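Long-range contacts in cyanuric acid amidohydrolase (Azorhizobium caulinodans, PDB 4NQ3), which catalyses the hydrolytic ring opening of cyanuric acid to 1-carboxybiuret, a step in the breakdown of s-triazine compounds such as atrazine: residues V255-A259 against P341-V347; V282-E287 against I330-G336. All coordinates share one frame. Residue numbers count along the deposited sequence, not the author numbering.

Interaction 1: residues V255-A259 against P341-V347; sequences VMADA and PDGGGPV. With MG (magnesium ion), chain K.
Val255, Met256 and Pro341 bury the most surface. The end of strand 249-256 runs antiparallel to the start of strand 345-352. Val255 and Pro346 form a non-hydrogen-bonded pair, with CA atoms 4.4 Å apart. Met256, a selenomethionine, and Gly345 form the hydrogen-bonded pair: Met256 N gives to Gly345 O at 2.8 Å, and Gly345 N gives to Met256 O at 3.2 Å. Val255 has chi1 t, and its CG1 lies 3.3 Å from Pro341 CD. The Met256 side chain (chi1 m, chi2 t) leads away at its tip, but its CG meets Val347 CG1 at 4.0 Å. A type II turn spans Pro341 to Gly344, closed by Gly344 N to Pro341 O at 2.9 Å. Gly343 has positive phi, where a CB would jam against Asp342 O. A side chain on Gly344 would clash with Met256 O, 3.1 Å from Gly344 CA. The turn is a metal-binding loop: Pro341 O and Gly344 O bind magnesium at 2.5 and 2.6 Å, and Gln339 O binds the same ion. Asp258 salt-bridges to Arg295. Within this chain, strand 249-256 is an edge strand of its sheet. Strand 345-352 lies between it and strand 281-286, and Val347 packs on helix 263-271.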
# COMPACT_ATOMS: atom_id res chain seq x y z
N VAL A 255 -23.18 -9.16 -19.78
CA VAL A 255 -22.84 -9.25 -18.38
C VAL A 255 -21.81 -10.33 -18.13
O VAL A 255 -22.05 -11.48 -18.41
CB VAL A 255 -24.06 -9.54 -17.52
CG1 VAL A 255 -23.65 -9.67 -16.05
CG2 VAL A 255 -25.08 -8.44 -17.68
N MSE A 256 -20.66 -9.96 -17.60
CA MSE A 256 -19.69 -10.96 -17.18
C MSE A 256 -20.20 -11.70 -15.95
O MSE A 256 -20.51 -11.08 -14.93
CB MSE A 256 -18.36 -10.31 -16.88
CG MSE A 256 -17.73 -9.62 -18.07
SE MSE A 256 -16.04 -8.76 -17.51
CE MSE A 256 -14.92 -10.39 -17.42
N ALA A 257 -20.28 -13.03 -16.06
CA ALA A 257 -20.78 -13.87 -14.98
C ALA A 257 -19.81 -13.83 -13.80
O ALA A 257 -20.21 -13.82 -12.63
CB ALA A 257 -20.98 -15.26 -15.46
N ASP A 258 -18.52 -13.80 -14.13
CA ASP A 258 -17.48 -13.57 -13.14
C ASP A 258 -16.27 -12.85 -13.76
O ASP A 258 -16.31 -12.39 -14.91
CB ASP A 258 -17.05 -14.88 -12.47
CG ASP A 258 -16.64 -15.94 -13.47
OD1 ASP A 258 -16.10 -15.58 -14.54
OD2 ASP A 258 -16.86 -17.14 -13.17
N ALA A 259 -15.19 -12.76 -12.98
CA ALA A 259 -14.05 -11.91 -13.31
C ALA A 259 -13.27 -12.41 -14.52
O ALA A 259 -12.48 -11.67 -15.09
CB ALA A 259 -13.13 -11.78 -12.11
N PRO A 341 -24.35 -9.69 -11.52
CA PRO A 341 -24.35 -10.67 -10.43
C PRO A 341 -23.20 -10.48 -9.46
O PRO A 341 -22.24 -9.79 -9.78
CB PRO A 341 -24.20 -11.98 -11.16
CG PRO A 341 -23.48 -11.63 -12.43
CD PRO A 341 -24.10 -10.32 -12.83
N ASP A 342 -23.27 -11.09 -8.28
CA ASP A 342 -22.13 -10.98 -7.37
C ASP A 342 -20.87 -11.58 -8.00
O ASP A 342 -20.83 -12.78 -8.34
CB ASP A 342 -22.40 -11.67 -6.03
CG ASP A 342 -21.17 -11.65 -5.11
OD1 ASP A 342 -20.87 -10.59 -4.51
OD2 ASP A 342 -20.49 -12.71 -5.00
N GLY A 343 -19.84 -10.75 -8.14
CA GLY A 343 -18.59 -11.22 -8.71
C GLY A 343 -18.51 -10.89 -10.18
O GLY A 343 -17.46 -11.05 -10.81
N GLY A 344 -19.62 -10.44 -10.75
CA GLY A 344 -19.60 -10.05 -12.15
C GLY A 344 -19.83 -8.56 -12.35
O GLY A 344 -19.70 -7.74 -11.43
N GLY A 345 -20.13 -8.19 -13.59
CA GLY A 345 -20.39 -6.80 -13.89
C GLY A 345 -20.71 -6.66 -15.35
O GLY A 345 -20.39 -7.54 -16.16
N PRO A 346 -21.37 -5.56 -15.71
CA PRO A 346 -21.65 -5.25 -17.12
C PRO A 346 -20.37 -4.95 -17.88
O PRO A 346 -19.39 -4.42 -17.31
CB PRO A 346 -22.53 -4.00 -17.04
CG PRO A 346 -23.09 -4.01 -15.65
CD PRO A 346 -21.97 -4.57 -14.80
N VAL A 347 -20.38 -5.30 -19.15
CA VAL A 347 -19.35 -4.81 -20.04
C VAL A 347 -20.06 -4.34 -21.31
O VAL A 347 -21.01 -4.96 -21.76
CB VAL A 347 -18.30 -5.88 -20.35
CG1 VAL A 347 -18.95 -7.08 -20.95
CG2 VAL A 347 -17.32 -5.33 -21.32
MG MG K . -21.77 -7.31 -9.91

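Interaction 2: residues V282-E287 against I330-G336; sequences VLAKAE and IYVSGGG. With BR8 (barbituric acid), chain C.
Strands 282-286 and 331-334 run parallel, with axes 4.6 Å apart at closest approach and crossing at -23°. The register pairs Leu283 with Tyr331, Ala284 with Val332, Lys285 with Ser333 and Ala286 with Gly334, at CA distances of 4.8 to 4.9 Å. The hydrogen bonds alternate: Tyr331 N to Val282 O (3.0 Å), Ala284 N to Tyr331 O (2.9 Å), Ser333 N to Ala284 O (3.0 Å), Ala286 N to Ser333 O (2.8 Å) and Gly335 N to Ala286 O (2.8 Å). Helix 309-325 connects the strands, giving a beta-alpha-beta crossover, and covers the face carrying Ala284 and Ala286. On that face Ala286 CB meets Val332 CG1 at 4.0 Å. On the other, Leu283 CD2 touches Tyr331 CB at 3.6 Å. Lys285 (chi1 to chi3 m, chi4 t) curls toward the partner strand. Its NZ bonds Ser333 OG at 2.9 Å, Gly335 O at 2.9 Å and Gly334 O at 3.0 Å. Ser333 and Gly334 bind substrate; here Gly334 N donates to O4 of barbituric acid at 2.8 Å. The Lys285-Ser333 pair is consistent with one of the three potential Ser-Lys dyads, in which the lysine amine lies beside a possible serine nucleophile.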
# COMPACT_ATOMS: atom_id res chain seq x y z
N VAL A 282 -13.93 -0.18 -24.82
CA VAL A 282 -14.50 -1.11 -23.83
C VAL A 282 -14.79 -0.42 -22.51
O VAL A 282 -13.93 0.28 -21.98
CB VAL A 282 -13.55 -2.30 -23.57
CG1 VAL A 282 -14.26 -3.34 -22.71
CG2 VAL A 282 -13.09 -2.91 -24.89
N LEU A 283 -16.00 -0.58 -21.99
CA LEU A 283 -16.33 -0.09 -20.64
C LEU A 283 -16.79 -1.28 -19.80
O LEU A 283 -17.73 -1.98 -20.18
CB LEU A 283 -17.44 0.95 -20.71
CG LEU A 283 -17.32 1.92 -21.88
CD1 LEU A 283 -18.61 2.66 -22.08
CD2 LEU A 283 -16.22 2.89 -21.61
N ALA A 284 -16.14 -1.54 -18.67
CA ALA A 284 -16.49 -2.73 -17.92
C ALA A 284 -16.46 -2.50 -16.42
O ALA A 284 -15.69 -1.67 -15.94
CB ALA A 284 -15.58 -3.86 -18.28
N LYS A 285 -17.31 -3.22 -15.68
CA LYS A 285 -17.25 -3.22 -14.22
C LYS A 285 -16.56 -4.49 -13.72
O LYS A 285 -16.87 -5.58 -14.17
CB LYS A 285 -18.64 -3.13 -13.62
CG LYS A 285 -19.30 -1.82 -13.88
CD LYS A 285 -18.64 -0.73 -13.07
CE LYS A 285 -18.54 -1.13 -11.61
NZ LYS A 285 -17.86 -0.04 -10.87
N ALA A 286 -15.61 -4.34 -12.81
CA ALA A 286 -14.95 -5.49 -12.21
C ALA A 286 -15.25 -5.51 -10.73
O ALA A 286 -15.22 -4.47 -10.08
CB ALA A 286 -13.47 -5.44 -12.44
N GLU A 287 -15.53 -6.69 -10.20
CA GLU A 287 -15.90 -6.80 -8.80
C GLU A 287 -15.29 -8.03 -8.16
O GLU A 287 -15.38 -9.13 -8.71
CB GLU A 287 -17.41 -6.85 -8.66
CG GLU A 287 -17.88 -6.89 -7.22
CD GLU A 287 -19.39 -7.03 -7.10
OE1 GLU A 287 -20.03 -7.67 -7.97
OE2 GLU A 287 -19.93 -6.47 -6.13
N ILE A 330 -8.43 0.72 -22.02
CA ILE A 330 -9.82 0.36 -21.72
C ILE A 330 -10.32 0.94 -20.39
O ILE A 330 -9.54 1.13 -19.45
CB ILE A 330 -9.99 -1.17 -21.71
CG1 ILE A 330 -9.09 -1.80 -20.68
CG2 ILE A 330 -9.54 -1.78 -23.02
CD1 ILE A 330 -8.91 -3.25 -20.95
N TYR A 331 -11.62 1.18 -20.30
CA TYR A 331 -12.22 1.78 -19.11
C TYR A 331 -12.75 0.66 -18.22
O TYR A 331 -13.76 0.04 -18.52
CB TYR A 331 -13.33 2.78 -19.51
CG TYR A 331 -14.10 3.37 -18.34
CD1 TYR A 331 -15.07 2.63 -17.67
CD2 TYR A 331 -13.87 4.67 -17.90
CE1 TYR A 331 -15.77 3.14 -16.61
CE2 TYR A 331 -14.59 5.20 -16.82
CZ TYR A 331 -15.54 4.42 -16.18
OH TYR A 331 -16.27 4.88 -15.10
N VAL A 332 -12.03 0.37 -17.15
CA VAL A 332 -12.44 -0.64 -16.17
C VAL A 332 -12.61 -0.02 -14.80
O VAL A 332 -11.71 0.63 -14.30
CB VAL A 332 -11.43 -1.77 -16.06
CG1 VAL A 332 -11.90 -2.79 -15.04
CG2 VAL A 332 -11.20 -2.40 -17.41
N SER A 333 -13.73 -0.29 -14.18
CA SER A 333 -14.15 0.38 -12.96
C SER A 333 -14.47 -0.67 -11.88
O SER A 333 -15.11 -1.68 -12.19
CB SER A 333 -15.35 1.27 -13.25
OG SER A 333 -15.94 1.72 -12.06
N GLY A 334 -14.02 -0.47 -10.65
CA GLY A 334 -14.13 -1.50 -9.62
C GLY A 334 -15.37 -1.37 -8.75
O GLY A 334 -15.89 -0.28 -8.60
N GLY A 335 -15.83 -2.48 -8.18
CA GLY A 335 -16.95 -2.47 -7.27
C GLY A 335 -18.28 -2.56 -8.00
O GLY A 335 -18.78 -1.56 -8.53
N GLY A 336 -18.87 -3.74 -8.01
CA GLY A 336 -20.04 -3.94 -8.83
C GLY A 336 -21.28 -4.23 -8.03
O GLY A 336 -22.06 -5.14 -8.40
N1 BR8 C . -14.25 5.13 -8.01
C2 BR8 C . -13.13 5.25 -8.75
O2 BR8 C . -12.51 6.29 -8.68
N3 BR8 C . -12.71 4.22 -9.55
C4 BR8 C . -13.42 3.00 -9.62
O4 BR8 C . -13.01 2.09 -10.34
C5 BR8 C . -14.73 2.75 -8.87
C6 BR8 C . -15.04 3.98 -8.03
O8 BR8 C . -16.02 3.98 -7.32

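Both contacts belong to the same four-stranded sheet of the third repeating unit. Strands 345-352 and 281-286 are neighbours in it, so interaction 1 continues into interaction 2 through a probable hydrogen bond from Lys285 N to Pro346 O (2.9 Å). The centres of the two contacts lie 10 Å apart. They also meet at the magnesium site: Pro341 and Gly344 of interaction 1 and Glu287 and Gly336 of interaction 2 all bind the ion. A second probable hydrogen bond joins Gly343 N to Glu287 OE1 at 3.1 Å. Interaction 2 reaches the ligand directly, whereas MG stays 12.3 Å from C5 of BR8. The ion therefore sits away from the barbituric acid in the active site.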